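Long-range contacts in tetraacyldisaccharide 4'-kinase (Aquifex aeolicus, PDB 4ITM), which probably transfers the gamma-phosphate of ATP to the 4'-position of a tetraacyldisaccharide 1-phosphate, forming lipid IVA in lipid A biosynthesis: residues P101-K106 with T278-I283; C209-S214 with N290-N295. All coordinates share one frame; numbering follows the deposited sequence.

Contact 1: residues P101-K106 with T278-I283; sequences PYLMAK and TPKDLI. With ATP (adenosine-5'-triphosphate), chain B.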
ATOM      1  N   PRO A 101      -8.423  -2.139   0.401  1.00 20.09           N
ATOM      2  CA  PRO A 101      -8.423  -3.073  -0.732  1.00 18.13           C
ATOM      3  C   PRO A 101      -9.215  -2.494  -1.905  1.00 13.95           C
ATOM      4  O   PRO A 101      -8.855  -2.732  -3.054  1.00 14.78           O
ATOM      5  CB  PRO A 101      -9.135  -4.315  -0.172  1.00 17.18           C
ATOM      6  CG  PRO A 101      -9.089  -4.172   1.301  1.00 20.23           C
ATOM      7  CD  PRO A 101      -9.113  -2.696   1.579  1.00 16.38           C
ATOM      8  N   TYR A 102     -10.269  -1.731  -1.618  1.00 16.36           N
ATOM      9  CA  TYR A 102     -11.042  -1.108  -2.683  1.00 20.49           C
ATOM     10  C   TYR A 102     -10.176  -0.115  -3.462  1.00 18.00           C
ATOM     11  O   TYR A 102     -10.228  -0.057  -4.686  1.00 15.73           O
ATOM     12  CB  TYR A 102     -12.277  -0.411  -2.115  1.00 27.28           C
ATOM     13  CG  TYR A 102     -13.245   0.087  -3.165  1.00 27.61           C
ATOM     14  CD1 TYR A 102     -14.308  -0.707  -3.603  1.00 18.07           C
ATOM     15  CD2 TYR A 102     -13.101   1.357  -3.718  1.00 23.98           C
ATOM     16  CE1 TYR A 102     -15.205  -0.235  -4.570  1.00 18.84           C
ATOM     17  CE2 TYR A 102     -13.972   1.830  -4.677  1.00 24.19           C
ATOM     18  CZ  TYR A 102     -15.019   1.035  -5.106  1.00 25.31           C
ATOM     19  OH  TYR A 102     -15.874   1.533  -6.060  1.00 26.95           O
ATOM     20  N   LEU A 103      -9.369   0.662  -2.750  1.00 19.05           N
ATOM     21  CA  LEU A 103      -8.560   1.668  -3.418  1.00 22.02           C
ATOM     22  C   LEU A 103      -7.520   1.010  -4.317  1.00 19.05           C
ATOM     23  O   LEU A 103      -7.280   1.457  -5.443  1.00 18.17           O
ATOM     24  CB  LEU A 103      -7.906   2.618  -2.411  1.00 21.54           C
ATOM     25  CG  LEU A 103      -6.810   3.536  -2.961  1.00 27.98           C
ATOM     26  CD1 LEU A 103      -7.327   4.431  -4.103  1.00 25.29           C
ATOM     27  CD2 LEU A 103      -6.228   4.376  -1.837  1.00 26.16           C
ATOM     28  N   MET A 104      -6.928  -0.077  -3.837  1.00 19.39           N
ATOM     29  CA  MET A 104      -5.931  -0.780  -4.622  1.00 19.32           C
ATOM     30  C   MET A 104      -6.513  -1.339  -5.904  1.00 16.32           C
ATOM     31  O   MET A 104      -5.891  -1.264  -6.956  1.00 15.47           O
ATOM     32  CB  MET A 104      -5.290  -1.867  -3.784  1.00 31.59           C
ATOM     33  CG  MET A 104      -4.458  -1.260  -2.681  1.00 43.41           C
ATOM     34  SD  MET A 104      -3.785  -2.551  -1.657  1.00 48.02           S
ATOM     35  CE  MET A 104      -2.605  -3.145  -2.820  1.00 19.61           C
ATOM     36  N   ALA A 105      -7.724  -1.870  -5.810  1.00 15.03           N
ATOM     37  CA  ALA A 105      -8.441  -2.354  -6.976  1.00 17.89           C
ATOM     38  C   ALA A 105      -8.699  -1.219  -7.984  1.00 17.91           C
ATOM     39  O   ALA A 105      -8.667  -1.433  -9.192  1.00 15.67           O
ATOM     40  CB  ALA A 105      -9.749  -3.023  -6.548  1.00 11.96           C
ATOM     41  N   LYS A 106      -8.937  -0.009  -7.487  1.00 19.74           N
ATOM     42  CA  LYS A 106      -9.160   1.125  -8.386  1.00 19.95           C
ATOM     43  C   LYS A 106      -7.858   1.644  -8.971  1.00 20.92           C
ATOM     44  O   LYS A 106      -7.824   2.076 -10.116  1.00 14.27           O
ATOM     45  CB  LYS A 106      -9.914   2.256  -7.690  1.00 15.33           C
ATOM     46  CG  LYS A 106     -11.392   1.953  -7.455  1.00 18.36           C
ATOM     47  CD  LYS A 106     -12.194   1.929  -8.752  1.00 18.09           C
ATOM     48  CE  LYS A 106     -13.681   1.852  -8.447  1.00 29.40           C
ATOM     49  NZ  LYS A 106     -14.558   1.767  -9.657  1.00 35.21           N
ATOM     50  N   THR A 278      -7.511  13.370  -2.140  1.00 18.07           N
ATOM     51  CA  THR A 278      -6.637  12.192  -2.107  1.00 20.11           C
ATOM     52  C   THR A 278      -7.346  11.003  -2.734  1.00 16.47           C
ATOM     53  O   THR A 278      -8.581  10.967  -2.783  1.00 22.46           O
ATOM     54  CB  THR A 278      -6.245  11.788  -0.658  1.00 18.09           C
ATOM     55  OG1 THR A 278      -7.391  11.251   0.006  1.00 25.67           O
ATOM     56  CG2 THR A 278      -5.715  12.992   0.121  1.00 19.40           C
ATOM     57  N   PRO A 279      -6.573  10.033  -3.239  1.00 23.53           N
ATOM     58  CA  PRO A 279      -7.234   8.845  -3.794  1.00 17.80           C
ATOM     59  C   PRO A 279      -8.088   8.116  -2.748  1.00 18.09           C
ATOM     60  O   PRO A 279      -9.118   7.555  -3.114  1.00 22.25           O
ATOM     61  CB  PRO A 279      -6.054   7.995  -4.275  1.00 24.52           C
ATOM     62  CG  PRO A 279      -5.019   9.026  -4.656  1.00 14.53           C
ATOM     63  CD  PRO A 279      -5.138  10.071  -3.573  1.00 15.44           C
ATOM     64  N   LYS A 280      -7.695   8.168  -1.476  1.00 16.84           N
ATOM     65  CA  LYS A 280      -8.481   7.551  -0.408  1.00 25.48           C
ATOM     66  C   LYS A 280      -9.827   8.239  -0.217  1.00 25.06           C
ATOM     67  O   LYS A 280     -10.804   7.607   0.200  1.00 20.60           O
ATOM     68  CB  LYS A 280      -7.714   7.529   0.922  1.00 26.51           C
ATOM     69  CG  LYS A 280      -6.803   6.330   1.101  1.00 34.57           C
ATOM     70  CD  LYS A 280      -6.184   6.246   2.504  1.00 46.07           C
ATOM     71  CE  LYS A 280      -5.336   7.468   2.840  1.00 52.34           C
ATOM     72  NZ  LYS A 280      -4.599   7.303   4.132  1.00 54.46           N
ATOM     73  N   ASP A 281      -9.878   9.533  -0.501  1.00 18.03           N
ATOM     74  CA  ASP A 281     -11.153  10.237  -0.460  1.00 22.83           C
ATOM     75  C   ASP A 281     -11.935  10.054  -1.759  1.00 18.14           C
ATOM     76  O   ASP A 281     -13.169   9.973  -1.748  1.00 18.78           O
ATOM     77  CB  ASP A 281     -10.943  11.724  -0.192  1.00 26.66           C
ATOM     78  CG  ASP A 281     -10.319  11.988   1.155  1.00 32.64           C
ATOM     79  OD1 ASP A 281     -10.953  11.653   2.178  1.00 38.85           O
ATOM     80  OD2 ASP A 281      -9.198  12.534   1.190  1.00 32.59           O
ATOM     81  N   LEU A 282     -11.213   9.998  -2.873  1.00 17.89           N
ATOM     82  CA  LEU A 282     -11.831   9.938  -4.204  1.00 16.78           C
ATOM     83  C   LEU A 282     -12.763   8.726  -4.374  1.00 23.68           C
ATOM     84  O   LEU A 282     -13.809   8.820  -5.025  1.00 17.39           O
ATOM     85  CB  LEU A 282     -10.749   9.945  -5.290  1.00 15.94           C
ATOM     86  CG  LEU A 282     -11.259  10.156  -6.720  1.00 19.65           C
ATOM     87  CD1 LEU A 282     -12.049  11.471  -6.821  1.00 18.28           C
ATOM     88  CD2 LEU A 282     -10.117  10.135  -7.727  1.00 15.41           C
ATOM     89  N   ILE A 283     -12.395   7.598  -3.767  1.00 22.46           N
ATOM     90  CA  ILE A 283     -13.182   6.362  -3.890  1.00 21.69           C
ATOM     91  C   ILE A 283     -14.615   6.518  -3.385  1.00 25.93           C
ATOM     92  O   ILE A 283     -15.503   5.773  -3.795  1.00 27.41           O
ATOM     93  CB  ILE A 283     -12.527   5.159  -3.152  1.00 18.26           C
ATOM     94  CG1 ILE A 283     -12.606   5.319  -1.629  1.00 22.11           C
ATOM     95  CG2 ILE A 283     -11.101   4.949  -3.592  1.00 16.08           C
ATOM     96  CD1 ILE A 283     -12.087   4.080  -0.873  1.00 24.91           C
TER
HETATM   97  PG  ATP B 401       0.390   3.567   1.956  1.00 21.26           P
HETATM   98  O1G ATP B 401       1.022   2.920   3.155  1.00 25.38           O
HETATM   99  O2G ATP B 401       0.445   2.784   0.670  1.00 23.74           O
HETATM  100  O3G ATP B 401      -0.972   4.169   2.225  1.00 32.40           O
HETATM  101  PB  ATP B 401       1.952   5.874   2.659  1.00 19.41           P
HETATM  102  O1B ATP B 401       3.390   5.521   2.968  1.00 25.30           O
HETATM  103  O2B ATP B 401       1.007   6.076   3.810  1.00 29.01           O
HETATM  104  O3B ATP B 401       1.297   4.854   1.600  1.00 36.45           O
HETATM  105  PA  ATP B 401       2.524   7.551   0.345  1.00 22.55           P
HETATM  106  O1A ATP B 401       3.220   8.857   0.627  1.00 24.59           O
HETATM  107  O2A ATP B 401       3.312   6.441  -0.292  1.00 19.26           O
HETATM  108  O3A ATP B 401       1.908   7.221   1.797  1.00 29.96           O
HETATM  109  O5' ATP B 401       1.215   7.851  -0.563  1.00 21.26           O
HETATM  110  C5' ATP B 401       0.089   8.511   0.032  1.00 18.87           C
HETATM  111  C4' ATP B 401      -1.247   7.955  -0.465  1.00 17.32           C
HETATM  112  O4' ATP B 401      -1.463   8.238  -1.855  1.00 14.31           O
HETATM  113  C3' ATP B 401      -1.350   6.444  -0.309  1.00 17.91           C
HETATM  114  O3' ATP B 401      -1.863   6.103   0.983  1.00 15.01           O
HETATM  115  C2' ATP B 401      -2.237   6.024  -1.479  1.00 19.88           C
HETATM  116  O2' ATP B 401      -3.625   6.189  -1.176  1.00 18.10           O
HETATM  117  C1' ATP B 401      -1.967   7.081  -2.535  1.00 15.22           C
HETATM  118  N9  ATP B 401      -0.902   6.696  -3.487  1.00 16.65           N
HETATM  119  C8  ATP B 401       0.176   5.927  -3.226  1.00 15.28           C
HETATM  120  N7  ATP B 401       0.969   5.808  -4.310  1.00 14.11           N
HETATM  121  C5  ATP B 401       0.390   6.532  -5.298  1.00 17.97           C
HETATM  122  C6  ATP B 401       0.708   6.839  -6.710  1.00 16.85           C
HETATM  123  N6  ATP B 401       1.830   6.337  -7.293  1.00 17.58           N
HETATM  124  N1  ATP B 401      -0.166   7.629  -7.387  1.00 20.72           N
HETATM  125  C2  ATP B 401      -1.275   8.140  -6.807  1.00 21.45           C
HETATM  126  N3  ATP B 401      -1.627   7.904  -5.532  1.00 14.82           N
HETATM  127  C4  ATP B 401      -0.840   7.122  -4.747  1.00 17.46           C
HETATM  128  O   HOH W   1     -15.245   4.463  -6.509  1.00 39.17           O
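Leu103 and Tyr102 both turn CG away from their own backbone N (chi1 168° and -171°), which sets Leu103 against Pro279, Lys280 and Ile283 and the Tyr102 ring beside Ile283. The two methyls of Leu103 divide the work. CD1 sits 3.8 Å from Pro279 CB and equally close to Ile283 CG2, whereas CD2 lies 3.6 Å from Lys280 CG. CD2 also comes within 3.2 Å of the ribose O2' of ATP, and Pro279 CG lies 3.7 Å from adenine N3, making this apolar cluster part of the nucleotide pocket. Tyr102 and Ile283 run alongside each other pointing opposite ways, with ring atom CD2 3.9 Å from Ile283 CB. Beyond them a water in the plane of the tyrosine ring joins Tyr102 OH to Ile283 O, to which it donates. Thr278 N-caps the short helix: its OG1 accepts from Asp281 N at 3.1 Å and donates to Asp281 OD2, while Asp281 OD1 is held by Tyr264. Helix 99-107 thus packs against helix 279-282, with Phe216 touching both Leu103 and Ile283, strand 89-90 behind Tyr102 at Leu90, and strand 291-300 meeting Pro279 through Ala293.

Contact 2: residues C209-S214 with N290-N295; sequences CCLLNS and NVFALN. With ATP (adenosine-5'-triphosphate), chain B.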
ATOM      1  N   CYS A 209       2.557  12.499 -12.578  1.00 26.20           N
ATOM      2  CA  CYS A 209       2.224  12.158 -13.953  1.00 28.39           C
ATOM      3  C   CYS A 209       0.964  12.865 -14.464  1.00 28.59           C
ATOM      4  O   CYS A 209       0.997  13.532 -15.492  1.00 33.32           O
ATOM      5  CB  CYS A 209       2.081  10.638 -14.086  1.00 29.47           C
ATOM      6  SG  CYS A 209       0.995  10.071 -15.410  1.00 49.98           S
ATOM      7  N   CYS A 210      -0.138  12.703 -13.740  1.00 25.40           N
ATOM      8  CA  CYS A 210      -1.455  13.131 -14.210  1.00 24.78           C
ATOM      9  C   CYS A 210      -2.470  13.203 -13.067  1.00 21.60           C
ATOM     10  O   CYS A 210      -2.173  12.804 -11.951  1.00 18.41           O
ATOM     11  CB  CYS A 210      -1.958  12.247 -15.351  1.00 22.45           C
ATOM     12  SG  CYS A 210      -1.995  10.485 -14.991  1.00 32.83           S
ATOM     13  N   LEU A 211      -3.641  13.765 -13.337  1.00 21.14           N
ATOM     14  CA  LEU A 211      -4.825  13.556 -12.498  1.00 22.14           C
ATOM     15  C   LEU A 211      -5.494  12.184 -12.640  1.00 24.70           C
ATOM     16  O   LEU A 211      -5.402  11.541 -13.681  1.00 25.64           O
ATOM     17  CB  LEU A 211      -5.849  14.670 -12.721  1.00 20.80           C
ATOM     18  CG  LEU A 211      -5.279  16.087 -12.749  1.00 27.69           C
ATOM     19  CD1 LEU A 211      -6.382  17.111 -12.971  1.00 23.69           C
ATOM     20  CD2 LEU A 211      -4.511  16.381 -11.473  1.00 21.79           C
ATOM     21  N   LEU A 212      -6.178  11.755 -11.585  1.00 23.33           N
ATOM     22  CA  LEU A 212      -7.143  10.674 -11.689  1.00 17.29           C
ATOM     23  C   LEU A 212      -8.549  11.269 -11.580  1.00 16.06           C
ATOM     24  O   LEU A 212      -8.819  12.042 -10.668  1.00 19.72           O
ATOM     25  CB  LEU A 212      -6.903   9.632 -10.600  1.00 10.17           C
ATOM     26  CG  LEU A 212      -5.592   8.857 -10.705  1.00 16.24           C
ATOM     27  CD1 LEU A 212      -5.303   8.163  -9.390  1.00  8.85           C
ATOM     28  CD2 LEU A 212      -5.641   7.835 -11.878  1.00 13.74           C
ATOM     29  N   ASN A 213      -9.440  10.942 -12.512  1.00 18.84           N
ATOM     30  CA  ASN A 213     -10.820  11.386 -12.348  1.00 18.91           C
ATOM     31  C   ASN A 213     -11.582  10.468 -11.391  1.00 18.05           C
ATOM     32  O   ASN A 213     -11.019   9.494 -10.883  1.00 20.50           O
ATOM     33  CB  ASN A 213     -11.542  11.596 -13.689  1.00 18.24           C
ATOM     34  CG  ASN A 213     -11.840  10.295 -14.441  1.00 23.63           C
ATOM     35  OD1 ASN A 213     -11.822   9.196 -13.884  1.00 23.36           O
ATOM     36  ND2 ASN A 213     -12.130  10.434 -15.725  1.00 19.51           N
ATOM     37  N   SER A 214     -12.851  10.778 -11.150  1.00 17.29           N
ATOM     38  CA  SER A 214     -13.657  10.048 -10.173  1.00 21.35           C
ATOM     39  C   SER A 214     -13.910   8.591 -10.562  1.00 23.95           C
ATOM     40  O   SER A 214     -14.363   7.804  -9.733  1.00 20.37           O
ATOM     41  CB  SER A 214     -14.991  10.764  -9.924  1.00 23.20           C
ATOM     42  OG  SER A 214     -15.815  10.747 -11.081  1.00 31.95           O
ATOM     43  N   ASN A 290     -16.244  16.399 -11.413  1.00 25.27           N
ATOM     44  CA  ASN A 290     -15.376  17.555 -11.211  1.00 25.15           C
ATOM     45  C   ASN A 290     -14.477  17.399  -9.978  1.00 23.65           C
ATOM     46  O   ASN A 290     -13.997  18.387  -9.416  1.00 27.91           O
ATOM     47  CB  ASN A 290     -16.207  18.832 -11.129  1.00 22.57           C
ATOM     48  CG  ASN A 290     -17.165  18.832  -9.945  1.00 34.37           C
ATOM     49  OD1 ASN A 290     -17.555  17.768  -9.443  1.00 25.94           O
ATOM     50  ND2 ASN A 290     -17.558  20.026  -9.498  1.00 23.47           N
ATOM     51  N   VAL A 291     -14.273  16.149  -9.560  1.00 19.75           N
ATOM     52  CA  VAL A 291     -13.384  15.819  -8.440  1.00 20.15           C
ATOM     53  C   VAL A 291     -12.267  14.904  -8.932  1.00 24.91           C
ATOM     54  O   VAL A 291     -12.535  13.886  -9.592  1.00 21.25           O
ATOM     55  CB  VAL A 291     -14.143  15.125  -7.305  1.00 19.01           C
ATOM     56  CG1 VAL A 291     -13.231  14.907  -6.109  1.00 19.36           C
ATOM     57  CG2 VAL A 291     -15.363  15.951  -6.907  1.00 22.83           C
ATOM     58  N   PHE A 292     -11.022  15.280  -8.629  1.00 22.97           N
ATOM     59  CA  PHE A 292      -9.844  14.569  -9.137  1.00 18.92           C
ATOM     60  C   PHE A 292      -8.833  14.308  -8.022  1.00 21.91           C
ATOM     61  O   PHE A 292      -8.890  14.938  -6.964  1.00 17.59           O
ATOM     62  CB  PHE A 292      -9.153  15.347 -10.270  1.00 18.24           C
ATOM     63  CG  PHE A 292     -10.076  15.738 -11.402  1.00 26.79           C
ATOM     64  CD1 PHE A 292     -10.900  16.854 -11.294  1.00 19.83           C
ATOM     65  CD2 PHE A 292     -10.117  14.994 -12.579  1.00 26.72           C
ATOM     66  CE1 PHE A 292     -11.758  17.217 -12.332  1.00 26.97           C
ATOM     67  CE2 PHE A 292     -10.969  15.352 -13.622  1.00 22.71           C
ATOM     68  CZ  PHE A 292     -11.790  16.467 -13.496  1.00 24.07           C
ATOM     69  N   ALA A 293      -7.920  13.371  -8.274  1.00 16.52           N
ATOM     70  CA  ALA A 293      -6.788  13.108  -7.390  1.00 16.29           C
ATOM     71  C   ALA A 293      -5.525  13.165  -8.224  1.00 16.40           C
ATOM     72  O   ALA A 293      -5.591  13.133  -9.449  1.00 22.43           O
ATOM     73  CB  ALA A 293      -6.923  11.747  -6.715  1.00 15.54           C
ATOM     74  N   LEU A 294      -4.383  13.273  -7.558  1.00 21.89           N
ATOM     75  CA  LEU A 294      -3.092  13.307  -8.235  1.00 18.75           C
ATOM     76  C   LEU A 294      -2.616  11.880  -8.441  1.00 24.47           C
ATOM     77  O   LEU A 294      -2.776  11.036  -7.562  1.00 27.13           O
ATOM     78  CB  LEU A 294      -2.057  14.055  -7.392  1.00 20.21           C
ATOM     79  CG  LEU A 294      -2.377  15.464  -6.883  1.00 20.58           C
ATOM     80  CD1 LEU A 294      -1.284  15.937  -5.944  1.00 20.84           C
ATOM     81  CD2 LEU A 294      -2.533  16.423  -8.035  1.00 22.26           C
ATOM     82  N   ASN A 295      -2.030  11.623  -9.602  1.00 23.33           N
ATOM     83  CA  ASN A 295      -1.484  10.323  -9.931  1.00 21.76           C
ATOM     84  C   ASN A 295       0.027  10.453 -10.096  1.00 22.53           C
ATOM     85  O   ASN A 295       0.497  11.371 -10.759  1.00 20.84           O
ATOM     86  CB  ASN A 295      -2.132   9.802 -11.222  1.00 26.07           C
ATOM     87  CG  ASN A 295      -1.627   8.426 -11.622  1.00 26.95           C
ATOM     88  OD1 ASN A 295      -1.638   7.481 -10.828  1.00 31.01           O
ATOM     89  ND2 ASN A 295      -1.161   8.316 -12.852  1.00 29.86           N
TER
HETATM   90  PG  ATP B 401       0.390   3.567   1.956  1.00 21.26           P
HETATM   91  O1G ATP B 401       1.022   2.920   3.155  1.00 25.38           O
HETATM   92  O2G ATP B 401       0.445   2.784   0.670  1.00 23.74           O
HETATM   93  O3G ATP B 401      -0.972   4.169   2.225  1.00 32.40           O
HETATM   94  PB  ATP B 401       1.952   5.874   2.659  1.00 19.41           P
HETATM   95  O1B ATP B 401       3.390   5.521   2.968  1.00 25.30           O
HETATM   96  O2B ATP B 401       1.007   6.076   3.810  1.00 29.01           O
HETATM   97  O3B ATP B 401       1.297   4.854   1.600  1.00 36.45           O
HETATM   98  PA  ATP B 401       2.524   7.551   0.345  1.00 22.55           P
HETATM   99  O1A ATP B 401       3.220   8.857   0.627  1.00 24.59           O
HETATM  100  O2A ATP B 401       3.312   6.441  -0.292  1.00 19.26           O
HETATM  101  O3A ATP B 401       1.908   7.221   1.797  1.00 29.96           O
HETATM  102  O5' ATP B 401       1.215   7.851  -0.563  1.00 21.26           O
HETATM  103  C5' ATP B 401       0.089   8.511   0.032  1.00 18.87           C
HETATM  104  C4' ATP B 401      -1.247   7.955  -0.465  1.00 17.32           C
HETATM  105  O4' ATP B 401      -1.463   8.238  -1.855  1.00 14.31           O
HETATM  106  C3' ATP B 401      -1.350   6.444  -0.309  1.00 17.91           C
HETATM  107  O3' ATP B 401      -1.863   6.103   0.983  1.00 15.01           O
HETATM  108  C2' ATP B 401      -2.237   6.024  -1.479  1.00 19.88           C
HETATM  109  O2' ATP B 401      -3.625   6.189  -1.176  1.00 18.10           O
HETATM  110  C1' ATP B 401      -1.967   7.081  -2.535  1.00 15.22           C
HETATM  111  N9  ATP B 401      -0.902   6.696  -3.487  1.00 16.65           N
HETATM  112  C8  ATP B 401       0.176   5.927  -3.226  1.00 15.28           C
HETATM  113  N7  ATP B 401       0.969   5.808  -4.310  1.00 14.11           N
HETATM  114  C5  ATP B 401       0.390   6.532  -5.298  1.00 17.97           C
HETATM  115  C6  ATP B 401       0.708   6.839  -6.710  1.00 16.85           C
HETATM  116  N6  ATP B 401       1.830   6.337  -7.293  1.00 17.58           N
HETATM  117  N1  ATP B 401      -0.166   7.629  -7.387  1.00 20.72           N
HETATM  118  C2  ATP B 401      -1.275   8.140  -6.807  1.00 21.45           C
HETATM  119  N3  ATP B 401      -1.627   7.904  -5.532  1.00 14.82           N
HETATM  120  C4  ATP B 401      -0.840   7.122  -4.747  1.00 17.46           C
HETATM  121  O   HOH W   2     -13.654  13.379 -12.011  1.00 25.38           O
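The Phe292 ring has water 2 over one face, 3.7 Å from the ring plane and nearer its edge than its centre; Asn213 meets the ring obliquely, its CB 3.8 Å from Phe292 CE2. The same water accepts from Ser214 N and donates to Val291 O, linking the two segments next to the Phe292 ring. The Asn295 amide is the other flat group: ND2 donates to Cys210 SG at 3.2 Å, the sulfur tilted 17° from the amide plane, and OD1 lies 3.7 Å from ATP N1. A chi1 of -179° carries Asn295 CG away from the backbone N and along the sheet face shared by Cys210 and Leu212, and Leu212 CG packs 3.6 Å from Asn295 CB. Replacing Asn295 by an alanine is likely to leave Cys210 SG without its amide donor, and Leu212 and the adenine without the amide packed beside them. The strands run antiparallel. Leu212 and Ala293 exchange two backbone bonds, while Asn295 O receives Cys209 N at 3.0 Å and, weakly, Cys210 N: a classic beta bulge. Leu211 and Leu294 diverge at CB, yet their CD2 methyls meet at 4.0 Å. Strand 201-212 also pairs with strand 218-219, strand 291-300 pairs with strand 275-277 on its other side, and helix 279-282 covers Ala293 and Val291 with Pro279 and Leu282.

In the fold
The centres of the two contacts lie 12 Å apart, and both reach ATP: contact 1 meets the ribose and adenine, contact 2 only the adenine end. Their segments alternate along the chain, in the order 101-106, 209-214, 278-283, 290-295, and helix 279-282 is the element before strand 291-300. Leu282 joins them, its CD2 packing 3.7 Å from Ala293 CB and its CD1 against Val291 CG1. Helix 99-107 belongs to the part of the P-loop kinase that carries the predicted ATP-binding loop, with Thr52 near Leu103. Contact 1 therefore brings this part against helix 279-282, which rests on the strand pair of contact 2, and together they line part of the nucleotide pocket.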